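Local coordinates for inositol monophosphatase family protein (Staphylococcus aureus subsp. aureus MSSA476, PDB 4I3Y), which probably hydrolyses inositol monophosphates to inositol and phosphate in a magnesium-dependent reaction that lithium inhibits, at residues 31-34 against 35-38; 97-100 against 101-105; 174-177 against 178-181. All blocks are in the same frame, centred on the assembly; numbering follows the deposited sequence.

Contact 1 of 3, residues 31-34 against 35-38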
ATOM      1  N   PRO A  31      16.283 -13.369  -3.362  1.00 18.74           N
ATOM      2  CA  PRO A  31      15.497 -13.904  -4.516  1.00 21.14           C
ATOM      3  C   PRO A  31      15.462 -15.424  -4.458  1.00 23.29           C
ATOM      4  O   PRO A  31      14.427 -16.048  -4.688  1.00 25.55           O
ATOM      5  CB  PRO A  31      16.273 -13.383  -5.737  1.00 20.22           C
ATOM      6  CG  PRO A  31      16.919 -12.143  -5.227  1.00 20.21           C
ATOM      7  CD  PRO A  31      17.281 -12.389  -3.793  1.00 19.83           C
ATOM      8  N   GLN A  32      16.587 -16.006  -4.064  1.00 26.94           N
ATOM      9  CA  GLN A  32      16.668 -17.461  -3.882  1.00 31.17           C
ATOM     10  C   GLN A  32      15.742 -18.003  -2.764  1.00 26.80           C
ATOM     11  O   GLN A  32      14.944 -18.945  -2.980  1.00 25.74           O
ATOM     12  CB  GLN A  32      18.144 -17.889  -3.675  1.00 32.31           C
ATOM     13  CG  GLN A  32      18.372 -19.403  -3.667  1.00 39.31           C
ATOM     14  CD  GLN A  32      17.934 -20.036  -4.965  1.00 43.26           C
ATOM     15  OE1 GLN A  32      18.464 -19.712  -6.035  1.00 52.98           O
ATOM     16  NE2 GLN A  32      16.944 -20.919  -4.889  1.00 46.03           N
ATOM     17  N   LEU A  33      15.850 -17.415  -1.575  1.00 23.79           N
ATOM     18  CA  LEU A  33      14.944 -17.788  -0.473  1.00 22.29           C
ATOM     19  C   LEU A  33      13.442 -17.750  -0.916  1.00 23.57           C
ATOM     20  O   LEU A  33      12.645 -18.653  -0.596  1.00 22.18           O
ATOM     21  CB  LEU A  33      15.197 -16.895   0.759  1.00 21.88           C
ATOM     22  CG  LEU A  33      16.657 -16.898   1.296  1.00 22.89           C
ATOM     23  CD1 LEU A  33      16.897 -15.797   2.340  1.00 21.41           C
ATOM     24  CD2 LEU A  33      17.081 -18.264   1.842  1.00 21.75           C
ATOM     25  N   ILE A  34      13.077 -16.691  -1.625  1.00 22.52           N
ATOM     26  CA  ILE A  34      11.734 -16.539  -2.116  1.00 26.17           C
ATOM     27  C   ILE A  34      11.425 -17.634  -3.115  1.00 29.76           C
ATOM     28  O   ILE A  34      10.394 -18.252  -2.991  1.00 29.66           O
ATOM     29  CB  ILE A  34      11.509 -15.192  -2.792  1.00 24.05           C
ATOM     30  CG1 ILE A  34      11.863 -14.086  -1.795  1.00 24.83           C
ATOM     31  CG2 ILE A  34      10.077 -15.123  -3.336  1.00 23.26           C
ATOM     32  CD1 ILE A  34      10.734 -13.249  -1.305  1.00 29.59           C
ATOM     33  N   MET A  35      12.304 -17.878  -4.097  1.00 33.62           N
ATOM     34  CA  MET A  35      12.059 -18.982  -5.034  1.00 38.22           C
ATOM     35  C   MET A  35      11.764 -20.310  -4.325  1.00 35.22           C
ATOM     36  O   MET A  35      10.990 -21.088  -4.823  1.00 32.27           O
ATOM     37  CB  MET A  35      13.210 -19.167  -6.048  1.00 46.09           C
ATOM     38  CG  MET A  35      13.401 -18.004  -7.032  1.00 56.70           C
ATOM     39  SD  MET A  35      14.806 -18.102  -8.213  1.00 76.20           S
ATOM     40  CE  MET A  35      16.307 -17.934  -7.246  1.00 60.34           C
ATOM     41  N   GLU A  36      12.365 -20.557  -3.161  1.00 31.37           N
ATOM     42  CA  GLU A  36      12.166 -21.814  -2.440  1.00 31.94           C
ATOM     43  C   GLU A  36      11.420 -21.611  -1.108  1.00 29.39           C
ATOM     44  O   GLU A  36      11.680 -22.288  -0.117  1.00 26.94           O
ATOM     45  CB  GLU A  36      13.523 -22.534  -2.253  1.00 35.28           C
ATOM     46  CG  GLU A  36      14.540 -21.774  -1.399  1.00 45.41           C
ATOM     47  CD  GLU A  36      15.969 -22.336  -1.468  1.00 50.82           C
ATOM     48  OE1 GLU A  36      16.788 -22.017  -0.568  1.00 46.94           O
ATOM     49  OE2 GLU A  36      16.278 -23.083  -2.425  1.00 51.05           O
ATOM     50  N   MET A  37      10.473 -20.673  -1.103  1.00 28.54           N
ATOM     51  CA  MET A  37       9.769 -20.297   0.101  1.00 26.15           C
ATOM     52  C   MET A  37       8.930 -21.450   0.656  1.00 25.67           C
ATOM     53  O   MET A  37       8.232 -22.172  -0.054  1.00 23.01           O
ATOM     54  CB  MET A  37       8.909 -19.064  -0.146  1.00 25.17           C
ATOM     55  CG  MET A  37       8.188 -18.564   1.073  1.00 26.76           C
ATOM     56  SD  MET A  37       7.580 -16.877   0.818  1.00 32.59           S
ATOM     57  CE  MET A  37       6.319 -17.013  -0.434  1.00 28.61           C
ATOM     58  N   THR A  38       9.037 -21.583   1.966  1.00 23.46           N
ATOM     59  CA  THR A  38       8.362 -22.549   2.734  1.00 25.57           C
ATOM     60  C   THR A  38       7.760 -21.808   3.972  1.00 24.69           C
ATOM     61  O   THR A  38       8.355 -20.849   4.519  1.00 20.42           O
ATOM     62  CB  THR A  38       9.391 -23.666   3.115  1.00 28.74           C
ATOM     63  OG1 THR A  38       8.720 -24.626   3.880  1.00 36.91           O
ATOM     64  CG2 THR A  38      10.543 -23.183   3.962  1.00 23.88           C
TER

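Contact 2 of 3, residues 97-100 against 101-105. With PO4 (phosphate ion), chain C.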
ATOM      1  N   ASP A  97       9.389  -8.015   8.580  1.00 11.61           N
ATOM      2  CA  ASP A  97       8.236  -7.416   9.197  1.00 12.86           C
ATOM      3  C   ASP A  97       7.192  -7.339   8.066  1.00 12.14           C
ATOM      4  O   ASP A  97       7.507  -6.865   7.015  1.00 11.69           O
ATOM      5  CB  ASP A  97       8.520  -6.059   9.813  1.00 12.73           C
ATOM      6  CG  ASP A  97       7.219  -5.403  10.340  1.00 14.36           C
ATOM      7  OD1 ASP A  97       6.566  -6.058  11.179  1.00 14.96           O
ATOM      8  OD2 ASP A  97       6.883  -4.269   9.923  1.00 15.04           O
ATOM      9  N   GLY A  98       5.972  -7.826   8.296  1.00 13.53           N
ATOM     10  CA  GLY A  98       5.017  -8.076   7.215  1.00 12.11           C
ATOM     11  C   GLY A  98       5.181  -9.424   6.500  1.00 12.11           C
ATOM     12  O   GLY A  98       5.060  -9.513   5.262  1.00 11.43           O
ATOM     13  N   THR A  99       5.417 -10.484   7.270  1.00 12.06           N
ATOM     14  CA  THR A  99       5.474 -11.850   6.732  1.00 12.76           C
ATOM     15  C   THR A  99       4.221 -12.218   5.926  1.00 13.32           C
ATOM     16  O   THR A  99       4.321 -12.887   4.901  1.00 13.56           O
ATOM     17  CB  THR A  99       5.736 -12.871   7.874  1.00 12.24           C
ATOM     18  OG1 THR A  99       6.875 -12.414   8.629  1.00 12.48           O
ATOM     19  CG2 THR A  99       6.070 -14.219   7.321  1.00 12.19           C
ATOM     20  N   ALA A 100       3.026 -11.778   6.376  1.00 12.13           N
ATOM     21  CA  ALA A 100       1.798 -12.115   5.647  1.00 11.75           C
ATOM     22  C   ALA A 100       1.881 -11.515   4.246  1.00 12.02           C
ATOM     23  O   ALA A 100       1.604 -12.186   3.287  1.00 12.70           O
ATOM     24  CB  ALA A 100       0.520 -11.650   6.407  1.00 11.11           C
ATOM     25  N   ASN A 101       2.326 -10.251   4.136  1.00 12.40           N
ATOM     26  CA  ASN A 101       2.477  -9.611   2.831  1.00 11.14           C
ATOM     27  C   ASN A 101       3.566 -10.285   2.025  1.00 12.16           C
ATOM     28  O   ASN A 101       3.428 -10.432   0.814  1.00 11.86           O
ATOM     29  CB  ASN A 101       2.853  -8.127   2.987  1.00 11.36           C
ATOM     30  CG  ASN A 101       1.696  -7.280   3.393  1.00 12.32           C
ATOM     31  OD1 ASN A 101       0.529  -7.704   3.309  1.00 12.22           O
ATOM     32  ND2 ASN A 101       1.988  -6.090   3.873  1.00 13.54           N
ATOM     33  N   LEU A 102       4.677 -10.652   2.656  1.00 11.30           N
ATOM     34  CA  LEU A 102       5.681 -11.482   1.913  1.00 11.67           C
ATOM     35  C   LEU A 102       5.078 -12.718   1.260  1.00 11.99           C
ATOM     36  O   LEU A 102       5.309 -12.977   0.062  1.00 13.29           O
ATOM     37  CB  LEU A 102       6.854 -11.886   2.854  1.00 11.25           C
ATOM     38  CG  LEU A 102       7.814 -12.967   2.329  1.00 11.36           C
ATOM     39  CD1 LEU A 102       8.451 -12.500   1.058  1.00 10.44           C
ATOM     40  CD2 LEU A 102       8.861 -13.422   3.327  1.00 11.83           C
ATOM     41  N   VAL A 103       4.288 -13.486   2.032  1.00 12.54           N
ATOM     42  CA  VAL A 103       3.748 -14.764   1.582  1.00 13.00           C
ATOM     43  C   VAL A 103       2.686 -14.532   0.530  1.00 13.58           C
ATOM     44  O   VAL A 103       2.710 -15.171  -0.532  1.00 13.67           O
ATOM     45  CB  VAL A 103       3.163 -15.600   2.794  1.00 13.82           C
ATOM     46  CG1 VAL A 103       2.336 -16.800   2.338  1.00 13.50           C
ATOM     47  CG2 VAL A 103       4.263 -16.085   3.724  1.00 13.43           C
ATOM     48  N   LYS A 104       1.710 -13.662   0.841  1.00 12.89           N
ATOM     49  CA  LYS A 104       0.583 -13.409  -0.088  1.00 12.43           C
ATOM     50  C   LYS A 104       0.954 -12.523  -1.281  1.00 12.82           C
ATOM     51  O   LYS A 104       0.345 -12.626  -2.343  1.00 13.83           O
ATOM     52  CB  LYS A 104      -0.628 -12.804   0.657  1.00 11.59           C
ATOM     53  CG  LYS A 104      -1.185 -13.689   1.766  1.00 10.88           C
ATOM     54  CD  LYS A 104      -1.709 -15.032   1.235  1.00 11.80           C
ATOM     55  CE  LYS A 104      -1.922 -16.046   2.390  1.00 11.81           C
ATOM     56  NZ  LYS A 104      -2.630 -17.275   1.906  1.00 13.04           N
ATOM     57  N   GLN A 105       1.924 -11.619  -1.128  1.00 11.84           N
ATOM     58  CA  GLN A 105       2.087 -10.631  -2.162  1.00 12.01           C
ATOM     59  C   GLN A 105       3.495 -10.491  -2.696  1.00 12.69           C
ATOM     60  O   GLN A 105       3.699  -9.851  -3.769  1.00 12.48           O
ATOM     61  CB  GLN A 105       1.635  -9.252  -1.659  1.00 11.92           C
ATOM     62  CG  GLN A 105       0.213  -9.162  -1.029  1.00 11.77           C
ATOM     63  CD  GLN A 105      -0.168  -7.675  -0.886  1.00 12.25           C
ATOM     64  OE1 GLN A 105      -0.248  -7.113   0.247  1.00 13.26           O
ATOM     65  NE2 GLN A 105      -0.299  -7.005  -2.026  1.00 11.35           N
TER
HETATM   66  P   PO4 C 301       5.959 -10.296  11.379  1.00 21.66           P
HETATM   67  O1  PO4 C 301       5.107 -10.781  12.559  1.00 17.21           O
HETATM   68  O2  PO4 C 301       5.085  -9.894  10.164  1.00 17.67           O
HETATM   69  O3  PO4 C 301       6.711  -9.101  11.914  1.00 20.25           O
HETATM   70  O4  PO4 C 301       6.823 -11.513  10.917  1.00 17.94           O

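Contact 3 of 3, residues 174-177 against 178-181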
ATOM      1  N   THR A 174     -15.099   2.498  17.519  1.00 18.64           N
ATOM      2  CA  THR A 174     -13.859   3.274  17.461  1.00 19.38           C
ATOM      3  C   THR A 174     -13.199   3.281  16.096  1.00 17.97           C
ATOM      4  O   THR A 174     -12.738   4.315  15.634  1.00 17.85           O
ATOM      5  CB  THR A 174     -12.917   3.170  18.711  1.00 21.50           C
ATOM      6  OG1 THR A 174     -11.539   3.313  18.346  1.00 21.90           O
ATOM      7  CG2 THR A 174     -13.144   2.011  19.597  1.00 16.63           C
ATOM      8  N   VAL A 175     -13.308   2.172  15.378  1.00 16.97           N
ATOM      9  CA  VAL A 175     -12.933   2.213  13.953  1.00 16.49           C
ATOM     10  C   VAL A 175     -13.723   3.300  13.184  1.00 16.52           C
ATOM     11  O   VAL A 175     -13.169   4.124  12.444  1.00 16.36           O
ATOM     12  CB  VAL A 175     -13.156   0.835  13.297  1.00 16.19           C
ATOM     13  CG1 VAL A 175     -12.902   0.954  11.787  1.00 15.49           C
ATOM     14  CG2 VAL A 175     -12.212  -0.207  13.913  1.00 15.21           C
ATOM     15  N   GLN A 176     -15.037   3.306  13.362  1.00 17.51           N
ATOM     16  CA  GLN A 176     -15.877   4.345  12.731  1.00 17.40           C
ATOM     17  C   GLN A 176     -15.424   5.772  13.132  1.00 16.67           C
ATOM     18  O   GLN A 176     -15.290   6.681  12.269  1.00 16.82           O
ATOM     19  CB  GLN A 176     -17.363   4.063  12.996  1.00 18.82           C
ATOM     20  CG  GLN A 176     -18.352   4.944  12.184  1.00 21.72           C
ATOM     21  CD  GLN A 176     -18.272   4.747  10.676  1.00 22.44           C
ATOM     22  OE1 GLN A 176     -17.805   5.629   9.960  1.00 30.11           O
ATOM     23  NE2 GLN A 176     -18.714   3.619  10.189  1.00 22.98           N
ATOM     24  N   ASP A 177     -15.100   5.980  14.406  1.00 15.80           N
ATOM     25  CA  ASP A 177     -14.718   7.316  14.838  1.00 15.47           C
ATOM     26  C   ASP A 177     -13.413   7.757  14.194  1.00 15.28           C
ATOM     27  O   ASP A 177     -13.256   8.959  13.878  1.00 15.49           O
ATOM     28  CB  ASP A 177     -14.648   7.473  16.357  1.00 16.42           C
ATOM     29  CG  ASP A 177     -16.007   7.277  17.024  1.00 18.15           C
ATOM     30  OD1 ASP A 177     -17.037   7.508  16.340  1.00 18.86           O
ATOM     31  OD2 ASP A 177     -16.027   6.860  18.229  1.00 18.57           O
ATOM     32  N   LEU A 178     -12.495   6.806  13.993  1.00 14.42           N
ATOM     33  CA  LEU A 178     -11.199   7.111  13.352  1.00 13.02           C
ATOM     34  C   LEU A 178     -11.418   7.436  11.864  1.00 13.65           C
ATOM     35  O   LEU A 178     -10.828   8.397  11.334  1.00 14.46           O
ATOM     36  CB  LEU A 178     -10.248   5.912  13.531  1.00 12.94           C
ATOM     37  CG  LEU A 178      -9.764   5.614  14.967  1.00 13.41           C
ATOM     38  CD1 LEU A 178      -9.126   4.231  15.076  1.00 12.56           C
ATOM     39  CD2 LEU A 178      -8.748   6.663  15.354  1.00 12.74           C
ATOM     40  N   PHE A 179     -12.213   6.616  11.168  1.00 13.73           N
ATOM     41  CA  PHE A 179     -12.719   6.952   9.800  1.00 14.73           C
ATOM     42  C   PHE A 179     -13.297   8.382   9.687  1.00 17.55           C
ATOM     43  O   PHE A 179     -12.874   9.181   8.844  1.00 17.74           O
ATOM     44  CB  PHE A 179     -13.824   5.972   9.386  1.00 13.96           C
ATOM     45  CG  PHE A 179     -13.346   4.530   9.058  1.00 13.33           C
ATOM     46  CD1 PHE A 179     -12.022   4.204   8.938  1.00 13.06           C
ATOM     47  CD2 PHE A 179     -14.296   3.535   8.824  1.00 13.11           C
ATOM     48  CE1 PHE A 179     -11.616   2.908   8.650  1.00 14.15           C
ATOM     49  CE2 PHE A 179     -13.929   2.243   8.508  1.00 14.28           C
ATOM     50  CZ  PHE A 179     -12.556   1.913   8.412  1.00 13.22           C
ATOM     51  N   ASP A 180     -14.304   8.710  10.501  1.00 18.73           N
ATOM     52  CA  ASP A 180     -14.942  10.044  10.425  1.00 19.30           C
ATOM     53  C   ASP A 180     -13.993  11.227  10.681  1.00 19.10           C
ATOM     54  O   ASP A 180     -14.142  12.261  10.053  1.00 18.17           O
ATOM     55  CB  ASP A 180     -16.120  10.180  11.411  1.00 21.31           C
ATOM     56  CG  ASP A 180     -17.212   9.140  11.187  1.00 23.92           C
ATOM     57  OD1 ASP A 180     -17.293   8.578  10.073  1.00 26.35           O
ATOM     58  OD2 ASP A 180     -17.972   8.860  12.153  1.00 26.87           O
ATOM     59  N   ALA A 181     -13.052  11.090  11.611  1.00 15.82           N
ATOM     60  CA  ALA A 181     -12.197  12.211  11.981  1.00 16.99           C
ATOM     61  C   ALA A 181     -10.958  12.393  11.095  1.00 16.72           C
ATOM     62  O   ALA A 181     -10.313  13.407  11.198  1.00 16.94           O
ATOM     63  CB  ALA A 181     -11.759  12.075  13.414  1.00 14.17           C
TER
HETATM   64  O   HOH W   1     -17.473   9.578  14.779  1.00 24.69           O

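Contact 1 of 3, residues 31-34 against 35-38
Met35 begins the second half of this helix end by giving its N-H to Pro31, with Met35 N 2.9 Å from Pro31 O. Proline can serve here because it only has to supply a carbonyl; it has no N-H to give to the turn before, where the helix is kinked. The unbranched Met35 side chain starts beside its own backbone N (chi1 -66°), passes Pro31 O and bends at its last torsion. That bend carries CE back over Gln32, 3.4 Å from Gln32 CA, and the two side chains cross at about a right angle.

At Glu36 the backbone leaves helical angles. Its N-H still reaches Gln32 O, with Glu36 N 3.0 Å away, and makes a weak second bond to Leu33 O. This is the C-terminal end of helix 12-35, where i to i+4 bonding gives way to i to i+3 as the chain heads for strand 39-41. Lodged between N and the carbonyl carbon (chi1 63°), Glu36 CG passes beyond the carbonyl oxygen, 3.3 Å from Gln32 O. Gln32 NE2 gives a weak bond to Glu36 OE2 at 3.3 Å, the amide and carboxylate planes standing 63° apart. Both long polar chains suit this exposed surface.

Met37 N completes the change of pattern at Ile34 O, 3.1 Å away. It sits above the carbonyl plane, since the chain is swinging off the axis. Met37 CB rests on the same oxygen, 3.3 Å from Ile34 O, while its side chain touches Asn51 of helix 51-67. Thr38 leads on, bonding through its backbone to Asn51.

Contact 2 of 3, residues 97-100 against 101-105
Asn101, whose amide is the flat group on this first turn, meets Gly98 through its CB, 3.5 Å from Gly98 O. The amide works elsewhere: ND2 donates to the carbonyls of Asp108 and Val188, while OD1 accepts from Arg186 of the second subunit. In the other flat group, the Asp97 carboxylate, OD1 is close to PO4 O3 (3.1 Å) without a bond between them; it is hydrogen-bonded to a glycerol, and OD2 accepts from Gly192 N.

The sequence Asp94 to Thr99, Asp-Pro-Ile-Asp-Gly-Thr, is a signature of this family. Gly98 is the N-cap, at positive phi (84°), where a side chain would jam against the preceding carbonyl. Two consecutive amides grip one oxygen: Gly98 N lies 2.9 Å and Thr99 N 3.0 Å from PO4 O2. The helix start probably adds favourable polarisation, consistent with a substrate phosphate site. Thr99 OG1, set beside its backbone N (chi1 -51°), also faces the phosphate and is bonded to Asp53.

Regular bonds follow from Leu102 N to Gly98 O (2.9 Å) and Val103 N to Thr99 O. Thr99 and Val103 pack on Leu48 and Leu102 on Thr50, so this side of helix 99-105 rests on strand 48-50. Small Ala100 packs on Phe183 of the second subunit; Lys104 makes a cation-pi contact with that ring, its NZ donating to Asp160 O of the same subunit. Strand 89-97 delivers the chain into the cap.

Contact 3 of 3, residues 174-177 against 178-181
Val175 and Phe179, one turn apart on the helix of a beta-alpha-beta unit (strand 162-164, helix 172-181, strand 184-185), lie side by side and point the same way. Val175 CG1, anti to its own N (chi1 174°), sits over one face of the ring in a CH-pi contact, 3.8 Å from the Phe179 centroid and displaced toward the rim. Beta-branching lets valine turn one methyl onto the ring, 3.5 Å above its plane, and the flat ring also meets Tyr185 edge-to-face.

Thr174 and Leu178 are likewise side by side. Leu178 CG lies 3.3 Å from Thr174 O, and the leucine goes on to pack against Ile260 and Leu261 of helix 254-262. The Thr174 hydroxyl is buried here without a polar partner in the model, 4.2 Å from OG1 to Leu178 CD1. Compact Ala181 fits against Ile260 and bonds back to Asp177 O.

Asp177 and Asp180, on a more open side, bring their carboxylates within 4.5 Å of each other, Asp177 OD1 to Asp180 OD2. One water probably eases the repulsion by donating a proton to each, at 2.6 Å from Asp177 OD1 and 2.8 Å from Asp180 OD2.

Overall arrangement
Contacts 1 and 2 are neighbours, with centres 13 Å apart: Ile34 CD1 packs on Leu102 CD1 at 3.4 Å, and Met37 CE lies 4.0 Å from Val103 CA. The end of helix 12-35 thus leans on the helix whose start holds the phosphate. Contact 2 belongs to the active site, the Thr99 side chain being about 4 Å from a magnesium, whereas the Met37 side chain is about 13 Å from one. Glu76, Asp94 and Ile96 bind metal there. Contact 3 is remote, its nearest atoms about 17 Å from contact 2 and about 28 Å from contact 1, yet contacts 2 and 3 both touch the second subunit.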